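Local coordinates for protein rhodopsin (Todarodes pacificus, PDB 2Z73) that captures light for low-intensity vision, switching when its 11-cis retinal isomerises to all-trans and signalling through G proteins to phospholipase C, at residues P320-E324 with Q338-T344; R258-I262 with Y315-P320; C108-G112 with C184-F188; F113-I117 with S163-I168. One frame throughout, in Å; residues are numbered along the deposited sequence.

Interaction 1: P320-E324 with Q338-T344; sequences PKFRE and QFDDKET. With BOG (octyl beta-D-glucopyranoside), chain C.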
# COMPACT_ATOMS: atom_id res chain seq x y z
N PRO A 320 -8.97 16.48 2.59
CA PRO A 320 -9.51 17.59 3.38
C PRO A 320 -9.67 17.35 4.89
O PRO A 320 -9.00 18.00 5.69
CB PRO A 320 -10.83 17.91 2.69
CG PRO A 320 -11.25 16.59 2.15
CD PRO A 320 -9.95 16.06 1.58
N LYS A 321 -10.55 16.43 5.28
CA LYS A 321 -10.73 16.17 6.70
C LYS A 321 -9.41 15.85 7.37
O LYS A 321 -9.12 16.37 8.45
CB LYS A 321 -11.72 15.02 6.93
CG LYS A 321 -13.18 15.44 6.88
CD LYS A 321 -14.11 14.26 7.12
CE LYS A 321 -15.56 14.70 7.06
NZ LYS A 321 -16.50 13.56 7.27
N PHE A 322 -8.60 15.02 6.72
CA PHE A 322 -7.31 14.64 7.27
C PHE A 322 -6.40 15.85 7.39
O PHE A 322 -5.70 16.03 8.39
CB PHE A 322 -6.64 13.59 6.39
CG PHE A 322 -5.30 13.13 6.89
CD1 PHE A 322 -5.18 12.55 8.14
CD2 PHE A 322 -4.17 13.28 6.10
CE1 PHE A 322 -3.94 12.11 8.60
CE2 PHE A 322 -2.93 12.84 6.55
CZ PHE A 322 -2.81 12.26 7.80
N ARG A 323 -6.40 16.69 6.36
CA ARG A 323 -5.57 17.88 6.37
C ARG A 323 -6.04 18.82 7.47
O ARG A 323 -5.25 19.57 8.05
CB ARG A 323 -5.65 18.60 5.01
CG ARG A 323 -4.75 17.99 3.94
CD ARG A 323 -5.07 18.55 2.57
NE ARG A 323 -5.01 20.01 2.52
CZ ARG A 323 -3.89 20.73 2.51
NH1 ARG A 323 -2.71 20.14 2.54
NH2 ARG A 323 -3.96 22.05 2.45
N GLU A 324 -7.33 18.78 7.74
CA GLU A 324 -7.92 19.63 8.78
C GLU A 324 -7.25 19.21 10.09
O GLU A 324 -6.55 19.99 10.73
CB GLU A 324 -9.43 19.38 8.84
CG GLU A 324 -10.28 20.53 9.33
CD GLU A 324 -11.70 20.09 9.64
OE1 GLU A 324 -12.58 20.96 9.82
OE2 GLU A 324 -11.93 18.86 9.72
N GLN A 338 -0.32 24.42 3.32
CA GLN A 338 -1.26 25.15 4.16
C GLN A 338 -2.74 24.80 3.99
O GLN A 338 -3.26 24.75 2.88
CB GLN A 338 -1.06 26.65 3.98
CG GLN A 338 -0.92 27.38 5.30
CD GLN A 338 0.23 26.85 6.12
OE1 GLN A 338 1.39 27.05 5.79
NE2 GLN A 338 -0.09 26.14 7.21
N PHE A 339 -3.40 24.58 5.12
CA PHE A 339 -4.82 24.24 5.14
C PHE A 339 -5.72 25.48 5.16
O PHE A 339 -5.32 26.55 5.62
CB PHE A 339 -5.14 23.37 6.36
CG PHE A 339 -6.60 23.05 6.51
CD1 PHE A 339 -7.24 22.22 5.60
CD2 PHE A 339 -7.34 23.62 7.54
CE1 PHE A 339 -8.59 21.95 5.71
CE2 PHE A 339 -8.70 23.35 7.65
CZ PHE A 339 -9.33 22.52 6.74
N ASP A 340 -6.94 25.31 4.67
CA ASP A 340 -7.92 26.38 4.64
C ASP A 340 -9.32 25.81 4.87
O ASP A 340 -9.60 24.67 4.51
CB ASP A 340 -7.91 27.09 3.30
CG ASP A 340 -9.05 28.06 3.16
OD1 ASP A 340 -9.04 29.08 3.88
OD2 ASP A 340 -9.97 27.80 2.36
N ASP A 341 -10.19 26.63 5.44
CA ASP A 341 -11.56 26.21 5.73
C ASP A 341 -12.30 25.73 4.49
O ASP A 341 -13.01 24.73 4.53
CB ASP A 341 -12.33 27.37 6.36
CG ASP A 341 -11.56 28.05 7.46
OD1 ASP A 341 -12.04 29.07 8.00
OD2 ASP A 341 -10.46 27.56 7.79
N LYS A 342 -12.12 26.45 3.38
CA LYS A 342 -12.79 26.11 2.14
C LYS A 342 -12.60 24.66 1.68
O LYS A 342 -13.39 24.16 0.88
CB LYS A 342 -12.35 27.06 1.01
CG LYS A 342 -13.06 28.41 1.02
CD LYS A 342 -12.74 29.21 -0.24
CE LYS A 342 -13.75 30.34 -0.48
NZ LYS A 342 -13.75 31.37 0.60
N GLU A 343 -11.57 24.00 2.19
CA GLU A 343 -11.30 22.61 1.80
C GLU A 343 -12.34 21.63 2.36
O GLU A 343 -12.53 20.54 1.82
CB GLU A 343 -9.91 22.19 2.29
CG GLU A 343 -8.79 23.18 1.96
CD GLU A 343 -7.41 22.65 2.34
OE1 GLU A 343 -6.42 23.41 2.24
OE2 GLU A 343 -7.31 21.47 2.73
N THR A 344 -13.02 22.03 3.43
CA THR A 344 -14.01 21.17 4.08
C THR A 344 -15.47 21.51 3.78
O THR A 344 -16.39 20.85 4.26
CB THR A 344 -13.80 21.19 5.61
OG1 THR A 344 -13.72 22.54 6.06
CG2 THR A 344 -12.52 20.46 5.98
C1 BOG C . -16.92 9.31 4.37
O1 BOG C . -16.27 8.59 3.41
C2 BOG C . -16.74 10.71 3.84
O2 BOG C . -15.32 11.11 3.73
C3 BOG C . -17.45 11.48 4.85
O3 BOG C . -17.31 12.77 4.37
C4 BOG C . -18.96 11.00 4.94
O4 BOG C . -19.65 11.73 5.90
C5 BOG C . -19.08 9.62 5.45
O5 BOG C . -18.37 8.89 4.45
C6 BOG C . -20.59 9.13 5.52
O6 BOG C . -20.63 7.71 6.06
C1' BOG C . -15.62 7.65 4.21
C2' BOG C . -15.21 6.68 3.21
C3' BOG C . -13.74 6.61 3.43
C4' BOG C . -13.29 6.46 2.09
C5' BOG C . -11.87 6.04 2.24
C6' BOG C . -11.30 6.54 1.03
C7' BOG C . -9.88 6.19 1.21
C8' BOG C . -9.25 7.19 0.41

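Interaction 2: R258-I262 with Y315-P320; sequences RLAKI and YSVSHP. With PLM (palmitic acid), chain F; BOG (octyl beta-D-glucopyranoside), chain C.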
# COMPACT_ATOMS: atom_id res chain seq x y z
N ARG A 258 -13.91 12.63 -4.61
CA ARG A 258 -12.54 13.03 -4.28
C ARG A 258 -11.78 11.89 -3.59
O ARG A 258 -10.62 11.64 -3.91
CB ARG A 258 -12.52 14.26 -3.38
CG ARG A 258 -11.13 14.85 -3.26
CD ARG A 258 -11.07 16.05 -2.34
NE ARG A 258 -9.73 16.64 -2.34
CZ ARG A 258 -9.34 17.61 -3.16
NH1 ARG A 258 -8.10 18.08 -3.09
NH2 ARG A 258 -10.18 18.12 -4.05
N LEU A 259 -12.44 11.23 -2.64
CA LEU A 259 -11.82 10.14 -1.92
C LEU A 259 -11.54 8.97 -2.87
O LEU A 259 -10.50 8.31 -2.77
CB LEU A 259 -12.72 9.66 -0.77
CG LEU A 259 -12.70 10.34 0.62
CD1 LEU A 259 -11.27 10.34 1.14
CD2 LEU A 259 -13.23 11.75 0.54
N ALA A 260 -12.47 8.73 -3.79
CA ALA A 260 -12.31 7.65 -4.75
C ALA A 260 -11.08 7.96 -5.57
O ALA A 260 -10.25 7.08 -5.85
CB ALA A 260 -13.53 7.57 -5.65
N LYS A 261 -10.95 9.22 -5.97
CA LYS A 261 -9.79 9.65 -6.73
C LYS A 261 -8.54 9.31 -5.92
O LYS A 261 -7.65 8.61 -6.40
CB LYS A 261 -9.86 11.15 -7.00
CG LYS A 261 -10.74 11.53 -8.17
CD LYS A 261 -10.92 13.05 -8.24
CE LYS A 261 -11.51 13.49 -9.57
NZ LYS A 261 -12.80 12.80 -9.86
N ILE A 262 -8.49 9.79 -4.68
CA ILE A 262 -7.36 9.50 -3.80
C ILE A 262 -6.99 8.02 -3.85
O ILE A 262 -5.82 7.67 -4.09
CB ILE A 262 -7.68 9.86 -2.33
CG1 ILE A 262 -8.05 11.33 -2.22
CG2 ILE A 262 -6.47 9.57 -1.45
CD1 ILE A 262 -8.51 11.73 -0.84
N TYR A 315 -2.13 11.65 1.24
CA TYR A 315 -3.27 12.09 2.04
C TYR A 315 -3.12 13.54 2.47
O TYR A 315 -4.05 14.33 2.37
CB TYR A 315 -3.39 11.26 3.32
CG TYR A 315 -3.66 9.78 3.14
CD1 TYR A 315 -3.06 8.85 3.99
CD2 TYR A 315 -4.55 9.32 2.18
CE1 TYR A 315 -3.35 7.49 3.89
CE2 TYR A 315 -4.85 7.95 2.08
CZ TYR A 315 -4.25 7.05 2.94
OH TYR A 315 -4.55 5.72 2.86
N SER A 316 -1.93 13.89 2.95
CA SER A 316 -1.67 15.24 3.46
C SER A 316 -1.82 16.37 2.45
O SER A 316 -1.97 17.53 2.84
CB SER A 316 -0.27 15.31 4.08
OG SER A 316 0.74 15.29 3.10
N VAL A 317 -1.80 16.04 1.16
CA VAL A 317 -1.95 17.08 0.12
C VAL A 317 -3.28 17.03 -0.61
O VAL A 317 -3.55 17.90 -1.42
CB VAL A 317 -0.84 16.98 -0.95
CG1 VAL A 317 0.52 17.14 -0.32
CG2 VAL A 317 -0.93 15.65 -1.67
N SER A 318 -4.10 16.02 -0.33
CA SER A 318 -5.38 15.89 -1.03
C SER A 318 -6.56 15.47 -0.18
O SER A 318 -7.69 15.45 -0.65
CB SER A 318 -5.25 14.88 -2.16
OG SER A 318 -5.03 13.59 -1.62
N HIS A 319 -6.31 15.12 1.08
CA HIS A 319 -7.41 14.70 1.93
C HIS A 319 -7.83 15.83 2.87
O HIS A 319 -7.15 16.10 3.86
CB HIS A 319 -7.00 13.47 2.73
CG HIS A 319 -8.15 12.71 3.29
ND1 HIS A 319 -9.03 13.27 4.19
CD2 HIS A 319 -8.58 11.45 3.07
CE1 HIS A 319 -9.96 12.38 4.50
NE2 HIS A 319 -9.71 11.27 3.83
N PRO A 320 -8.97 16.48 2.59
CA PRO A 320 -9.51 17.59 3.38
C PRO A 320 -9.67 17.35 4.89
O PRO A 320 -9.00 18.00 5.69
CB PRO A 320 -10.83 17.91 2.69
CG PRO A 320 -11.25 16.59 2.15
CD PRO A 320 -9.95 16.06 1.58
C1 PLM F . 2.46 18.49 2.36
O2 PLM F . 1.51 17.76 2.57
C2 PLM F . 3.88 17.90 2.36
C3 PLM F . 4.25 17.19 3.66
C4 PLM F . 5.76 16.99 3.74
C5 PLM F . 6.13 15.54 3.64
C6 PLM F . 7.62 15.39 3.72
C7 PLM F . 8.17 14.89 2.39
C8 PLM F . 9.69 14.71 2.42
C9 PLM F . 10.13 13.62 1.46
CA PLM F . 11.24 14.08 0.56
CB PLM F . 11.32 13.20 -0.67
CC PLM F . 12.69 13.28 -1.32
CD PLM F . 12.75 12.39 -2.55
CE PLM F . 13.12 13.20 -3.77
CF PLM F . 11.99 13.26 -4.78
CG PLM F . 12.37 14.09 -6.01
C1 BOG C . -16.92 9.31 4.37
O1 BOG C . -16.27 8.59 3.41
C2 BOG C . -16.74 10.71 3.84
O2 BOG C . -15.32 11.11 3.73
C3 BOG C . -17.45 11.48 4.85
O3 BOG C . -17.31 12.77 4.37
C4 BOG C . -18.96 11.00 4.94
O4 BOG C . -19.65 11.73 5.90
C5 BOG C . -19.08 9.62 5.45
O5 BOG C . -18.37 8.89 4.45
C6 BOG C . -20.59 9.13 5.52
O6 BOG C . -20.63 7.71 6.06
C1' BOG C . -15.62 7.65 4.21
C2' BOG C . -15.21 6.68 3.21
C3' BOG C . -13.74 6.61 3.43
C4' BOG C . -13.29 6.46 2.09
C5' BOG C . -11.87 6.04 2.24
C6' BOG C . -11.30 6.54 1.03
C7' BOG C . -9.88 6.19 1.21
C8' BOG C . -9.25 7.19 0.41

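Interaction 3: C108-G112 with C184-F188; sequences CKVYG and CNCSF. With RET (retinal), chain D.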
# COMPACT_ATOMS: atom_id res chain seq x y z
N CYS A 108 16.00 -13.22 8.81
CA CYS A 108 15.83 -13.11 7.36
C CYS A 108 14.43 -13.58 6.97
O CYS A 108 13.72 -12.90 6.24
CB CYS A 108 16.88 -13.97 6.66
SG CYS A 108 16.91 -14.04 4.83
N LYS A 109 14.04 -14.74 7.48
CA LYS A 109 12.72 -15.28 7.17
C LYS A 109 11.65 -14.30 7.64
O LYS A 109 10.76 -13.92 6.88
CB LYS A 109 12.52 -16.64 7.84
CG LYS A 109 13.63 -17.62 7.51
CD LYS A 109 13.37 -18.96 8.16
CE LYS A 109 14.45 -19.95 7.78
NZ LYS A 109 14.10 -21.34 8.19
N VAL A 110 11.74 -13.89 8.90
CA VAL A 110 10.79 -12.95 9.46
C VAL A 110 10.77 -11.70 8.60
O VAL A 110 9.71 -11.16 8.28
CB VAL A 110 11.18 -12.56 10.89
CG1 VAL A 110 10.44 -11.28 11.30
CG2 VAL A 110 10.85 -13.71 11.85
N TYR A 111 11.95 -11.25 8.20
CA TYR A 111 12.07 -10.06 7.39
C TYR A 111 11.31 -10.24 6.08
O TYR A 111 10.37 -9.50 5.79
CB TYR A 111 13.53 -9.75 7.11
CG TYR A 111 13.78 -8.51 6.30
CD1 TYR A 111 14.32 -7.36 6.89
CD2 TYR A 111 13.50 -8.47 4.93
CE1 TYR A 111 14.59 -6.22 6.13
CE2 TYR A 111 13.77 -7.34 4.16
CZ TYR A 111 14.31 -6.22 4.77
OH TYR A 111 14.56 -5.09 4.03
N GLY A 112 11.72 -11.22 5.30
CA GLY A 112 11.07 -11.47 4.02
C GLY A 112 9.58 -11.73 4.12
O GLY A 112 8.81 -11.24 3.30
N CYS A 184 21.92 -7.71 1.75
CA CYS A 184 21.75 -6.99 3.00
C CYS A 184 20.28 -6.80 3.35
O CYS A 184 19.92 -5.96 4.16
CB CYS A 184 22.46 -5.64 2.97
SG CYS A 184 24.23 -5.83 3.18
N ASN A 185 19.44 -7.59 2.70
CA ASN A 185 18.03 -7.58 2.99
C ASN A 185 17.54 -8.91 2.45
O ASN A 185 18.25 -9.58 1.71
CB ASN A 185 17.30 -6.38 2.36
CG ASN A 185 17.06 -6.54 0.88
OD1 ASN A 185 17.88 -6.14 0.06
ND2 ASN A 185 15.91 -7.14 0.52
N CYS A 186 16.34 -9.31 2.85
CA CYS A 186 15.84 -10.59 2.41
C CYS A 186 14.56 -10.45 1.61
O CYS A 186 13.96 -9.39 1.56
CB CYS A 186 15.65 -11.50 3.65
SG CYS A 186 17.27 -12.14 4.23
N SER A 187 14.18 -11.53 0.94
CA SER A 187 12.98 -11.56 0.12
C SER A 187 12.73 -13.03 -0.21
O SER A 187 13.41 -13.90 0.33
CB SER A 187 13.20 -10.77 -1.17
OG SER A 187 12.00 -10.67 -1.92
N PHE A 188 11.77 -13.31 -1.08
CA PHE A 188 11.51 -14.70 -1.45
C PHE A 188 12.50 -15.13 -2.52
O PHE A 188 13.22 -14.31 -3.09
CB PHE A 188 10.07 -14.87 -1.95
CG PHE A 188 9.73 -14.04 -3.16
CD1 PHE A 188 9.57 -14.64 -4.41
CD2 PHE A 188 9.54 -12.67 -3.05
CE1 PHE A 188 9.23 -13.88 -5.53
CE2 PHE A 188 9.20 -11.90 -4.16
CZ PHE A 188 9.04 -12.52 -5.41
C1 RET D . 5.13 -9.53 -6.05
C2 RET D . 4.47 -8.61 -7.11
C3 RET D . 4.21 -7.18 -6.68
C4 RET D . 3.47 -7.09 -5.33
C5 RET D . 4.07 -8.00 -4.26
C6 RET D . 4.83 -9.10 -4.56
C7 RET D . 5.44 -9.99 -3.48
C8 RET D . 6.51 -9.62 -2.66
C9 RET D . 7.17 -10.31 -1.53
C10 RET D . 8.16 -9.58 -0.99
C11 RET D . 9.01 -9.84 0.15
C12 RET D . 10.01 -9.05 0.65
C13 RET D . 10.68 -7.77 0.20
C14 RET D . 11.62 -7.17 1.00
C15 RET D . 12.33 -5.94 0.63
C16 RET D . 4.69 -10.97 -6.29
C17 RET D . 6.66 -9.50 -6.37
C18 RET D . 3.71 -7.48 -2.89
C19 RET D . 6.70 -11.67 -1.07
C20 RET D . 10.26 -7.20 -1.18

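Interaction 4: F113-I117 with S163-I168; sequences FIGGI and SVLWAI. With RET (retinal), chain D.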
# COMPACT_ATOMS: atom_id res chain seq x y z
N PHE A 113 9.19 -12.52 5.12
CA PHE A 113 7.80 -12.88 5.36
C PHE A 113 6.93 -11.66 5.72
O PHE A 113 5.78 -11.55 5.29
CB PHE A 113 7.74 -13.91 6.48
CG PHE A 113 6.35 -14.31 6.89
CD1 PHE A 113 5.42 -14.72 5.95
CD2 PHE A 113 6.00 -14.32 8.23
CE1 PHE A 113 4.15 -15.13 6.33
CE2 PHE A 113 4.72 -14.74 8.63
CZ PHE A 113 3.80 -15.15 7.67
N ILE A 114 7.50 -10.75 6.51
CA ILE A 114 6.82 -9.55 6.92
C ILE A 114 6.69 -8.60 5.74
O ILE A 114 5.68 -7.91 5.57
CB ILE A 114 7.59 -8.84 8.05
CG1 ILE A 114 7.42 -9.62 9.35
CG2 ILE A 114 7.11 -7.41 8.20
CD1 ILE A 114 6.00 -9.63 9.88
N GLY A 115 7.73 -8.58 4.91
CA GLY A 115 7.72 -7.72 3.75
C GLY A 115 6.61 -8.16 2.81
O GLY A 115 5.85 -7.34 2.29
N GLY A 116 6.51 -9.47 2.60
CA GLY A 116 5.50 -9.97 1.70
C GLY A 116 4.09 -9.88 2.25
O GLY A 116 3.16 -9.48 1.54
N ILE A 117 3.95 -10.26 3.51
CA ILE A 117 2.66 -10.26 4.19
C ILE A 117 1.99 -8.90 4.17
O ILE A 117 0.79 -8.82 3.98
CB ILE A 117 2.82 -10.75 5.65
CG1 ILE A 117 1.45 -11.03 6.27
CG2 ILE A 117 3.53 -9.72 6.47
CD1 ILE A 117 1.53 -11.65 7.66
N SER A 163 -3.57 -12.17 3.19
CA SER A 163 -2.17 -11.74 3.24
C SER A 163 -1.22 -12.76 3.86
O SER A 163 -0.16 -13.05 3.32
CB SER A 163 -2.05 -10.43 3.99
OG SER A 163 -2.82 -9.43 3.38
N VAL A 164 -1.59 -13.30 5.02
CA VAL A 164 -0.74 -14.27 5.66
C VAL A 164 -0.64 -15.51 4.78
O VAL A 164 0.45 -16.04 4.56
CB VAL A 164 -1.28 -14.67 7.04
CG1 VAL A 164 -0.30 -15.61 7.73
CG2 VAL A 164 -1.50 -13.42 7.86
N LEU A 165 -1.79 -15.96 4.28
CA LEU A 165 -1.86 -17.15 3.44
C LEU A 165 -0.90 -17.20 2.26
O LEU A 165 -0.22 -18.20 2.04
CB LEU A 165 -3.29 -17.33 2.91
CG LEU A 165 -3.46 -18.42 1.85
CD1 LEU A 165 -3.02 -19.77 2.41
CD2 LEU A 165 -4.91 -18.46 1.42
N TRP A 166 -0.85 -16.13 1.48
CA TRP A 166 0.02 -16.11 0.31
C TRP A 166 1.46 -15.72 0.58
O TRP A 166 2.28 -15.72 -0.34
CB TRP A 166 -0.59 -15.21 -0.76
CG TRP A 166 -1.94 -15.69 -1.17
CD1 TRP A 166 -3.10 -14.98 -1.16
CD2 TRP A 166 -2.29 -17.03 -1.55
NE1 TRP A 166 -4.16 -15.78 -1.51
CE2 TRP A 166 -3.69 -17.05 -1.76
CE3 TRP A 166 -1.56 -18.21 -1.75
CZ2 TRP A 166 -4.38 -18.21 -2.14
CZ3 TRP A 166 -2.25 -19.37 -2.14
CH2 TRP A 166 -3.64 -19.35 -2.33
N ALA A 167 1.78 -15.41 1.83
CA ALA A 167 3.14 -15.03 2.17
C ALA A 167 3.80 -16.06 3.06
O ALA A 167 5.03 -16.09 3.18
CB ALA A 167 3.15 -13.67 2.85
N ILE A 168 3.00 -16.93 3.67
CA ILE A 168 3.56 -17.92 4.58
C ILE A 168 4.13 -19.17 3.92
O ILE A 168 4.80 -19.97 4.58
CB ILE A 168 2.52 -18.33 5.64
CG1 ILE A 168 3.24 -18.88 6.87
CG2 ILE A 168 1.53 -19.35 5.07
CD1 ILE A 168 2.40 -18.84 8.14
C1 RET D . 5.13 -9.53 -6.05
C2 RET D . 4.47 -8.61 -7.11
C3 RET D . 4.21 -7.18 -6.68
C4 RET D . 3.47 -7.09 -5.33
C5 RET D . 4.07 -8.00 -4.26
C6 RET D . 4.83 -9.10 -4.56
C7 RET D . 5.44 -9.99 -3.48
C8 RET D . 6.51 -9.62 -2.66
C9 RET D . 7.17 -10.31 -1.53
C10 RET D . 8.16 -9.58 -0.99
C11 RET D . 9.01 -9.84 0.15
C12 RET D . 10.01 -9.05 0.65
C13 RET D . 10.68 -7.77 0.20
C14 RET D . 11.62 -7.17 1.00
C15 RET D . 12.33 -5.94 0.63
C16 RET D . 4.69 -10.97 -6.29
C17 RET D . 6.66 -9.50 -6.37
C18 RET D . 3.71 -7.48 -2.89
C19 RET D . 6.70 -11.67 -1.07
C20 RET D . 10.26 -7.20 -1.18

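Interaction 1: P320-E324 with Q338-T344
Arg323 and Glu343 form the polar core of this contact, a salt bridge. The guanidinium meets the carboxylate side-on, and their planes lie only 17° apart. NE of Arg323 gives a bond of 2.7 Å to OE2 of Glu343, and NH2 of Arg323 gives a nearly straight one of 2.8 Å to OE1. The arginine chain bends at chi3 (55°), which brings NE to the acid. NH2 also bonds O of Cys337 and, weakly, O of Gln338, while NH1 bonds O of Ser316. Packing is also close at Phe339. CA of Glu324 sits over the centre of one ring face, 3.8 Å from the centroid, in a CH-pi contact. CG of Glu324 comes to 3.4 Å from CZ of Phe339. This is the cytoplasmic helix 8 of a rhodopsin-family receptor, helix 320-329, with the chain that follows it folded back along its first turn. Pro320 CB rests 3.3 Å from the carbonyl O of Glu343, and CG2 of Thr344 packs 3.8 Å from CD of Glu324. The outer side is looser. Gln338 is exposed at the rim, and Asp340 and Asp341 start away from the helix. Lys321 starts away from the folded-back chain; its extended chain takes NZ to a weak bond with O3 of the octyl glucoside.

Interaction 2: R258-I262 with Y315-P320
The one hydrogen bond between these segments runs from a charged side chain to a main-chain carbonyl: NE of Arg258 donates to O of Ser318 at 2.9 Å, with an N-H...O angle of 170°. The contact joins the cytoplasmic ends of transmembrane helices 6 and 7 in the seven-helix receptor fold, at the junction where helix 7 gives way to the cytoplasmic helix 320-329. The arginine chain is extended from CG to NE, and with CG opposite the backbone N (chi1 -169°) it spans the gap to the other helix end. The carbonyl oxygen lies at the edge of the guanidinium, close to its plane. The donor stands tilted 19° from the carbonyl plane. The same arginine slides past the ring of Pro320 in the opposite direction.

Beside this bond the contact is mostly packing around Ile262, which points toward the other segment. Its CG2 meets the edge of the Tyr315 ring, 4.1 Å from CD2. Its CD1 lies 3.9 Å from CD2 of His319, and its CG1 is 3.8 Å from OG of Ser318. That hydroxyl is bonded to the carbonyl of Ile314. The octyl chain of the glucoside lies against both Ile262 and Leu259. His319 is the N-cap of the next helix, with ND1 bonded to the backbone N of Phe322. Capping fixes the rotation of the imidazole and turns its other side toward helix 6. There the CD1 methyl of Leu259 approaches obliquely, 3.2 Å from NE2 of His319.

Interaction 3: C108-G112 with C184-F188
Cys108 holds SG opposite its backbone N (chi1 180°), and Cys186 holds SG opposite its carbonyl carbon. These two settings bring the sulfurs together as a disulfide of 2.0 Å between Cys108 SG and Cys186 SG. Its chi3 of -104° sets the two CB-S bonds roughly at right angles about the S-S bond. The Tyr111 ring reaches the same segment one turn further on. Its edge faces the backbone, with CE2 of Tyr111 3.3 Å from O of Cys186. CD2 of Tyr111 also packs 3.9 Å from CB of Cys186, and OH of Tyr111 lies 3.5 Å from CB of Asn185. That hydroxyl is hydrogen-bonded to the backbone O of Asn87 and to NZ of Lys305.

This is the disulfide that ties extracellular loop 2 to the extracellular end of transmembrane helix 3, a hallmark of rhodopsin-family receptors. The tethered strand 186-188 pairs with strand 177-179 and crosses helix 108-112 at -66°. Gly112 allows a close backbone approach, its CA only 4.3 Å from CA of Ser187. Both segments line the retinal pocket. O of Cys186 comes within 3.3 Å of retinal C14. Ser187 OG, bonded to OH of Tyr277, lies near the polyene at C12. CD2 of Phe188 packs beside the C19 methyl at 3.6 Å.

Interaction 4: F113-I117 with S163-I168
Phe113 packs its ring against Ala167 and Ile168. CD1 of Phe113 lies 3.1 Å from the carbonyl O of Ala167, which is near the ring plane. The neighbouring CE1 of Phe113 comes to 3.3 Å from CA of Ile168. The phenylalanine and isoleucine side chains lie side by side and point the same way, while CZ of Phe113 meets CG1 of Val164 at the ring edge.

Ile117, one turn further along, makes the second set of contacts. CD1 of Ile117 packs 3.5 Å from CG2 of Val164, and these two side chains also run alongside each other. The chain of Ile117 is extended, with CG1 opposite the backbone N (chi1 -168°), and this carries CD1 out to the valine. The methyl of Ala167 sits against the backbone of Ile117, 3.6 Å from its N, and also meets C of Gly116. At the other end, CB of Ser163 lies 3.3 Å from O of Ile117.

The two segments belong to transmembrane helices 3 and 4 of the seven-helix bundle. The axes of the short segments 113-117 and 163-167 cross at 129° and approach to 8.8 Å. Ala167 and Ser163 bring small groups to the interface, and the closest pair of CA atoms is Ile117 with Ser163.

Further out, the carbonyl of Ala167 accepts a bond from OH of Tyr177. OG of Ser163 is bonded to the carbonyl O of Val159 in its own helix. Phe120 of helix 104-138 also touches Ala167. Gly116, with Gly115, also lines the retinal pocket, and CA of Gly116 lies 3.5 Å from the C19 methyl of retinal.

In the fold
From the N terminus, the first segment of any of the four contacts lies on helix 104-138. Its residues 108-112 and the adjoining 113-117 serve interactions 3 and 4. Interaction 4 closes first, at helix 149-167. Interaction 3 closes later, at strand 186-188, so its loop encloses that of interaction 4. Together they tie helix 3 to helix 4 and extracellular loop 2 beside the retinal. Interaction 2 then opens on helix 246-286 and closes at residues 315-320. Interaction 1 follows in series and folds the tail back onto helix 320-329. These two share Pro320 and touch, with Arg323 reaching Ser316. Interactions 1 and 3 stand about 40 Å apart, centre to centre.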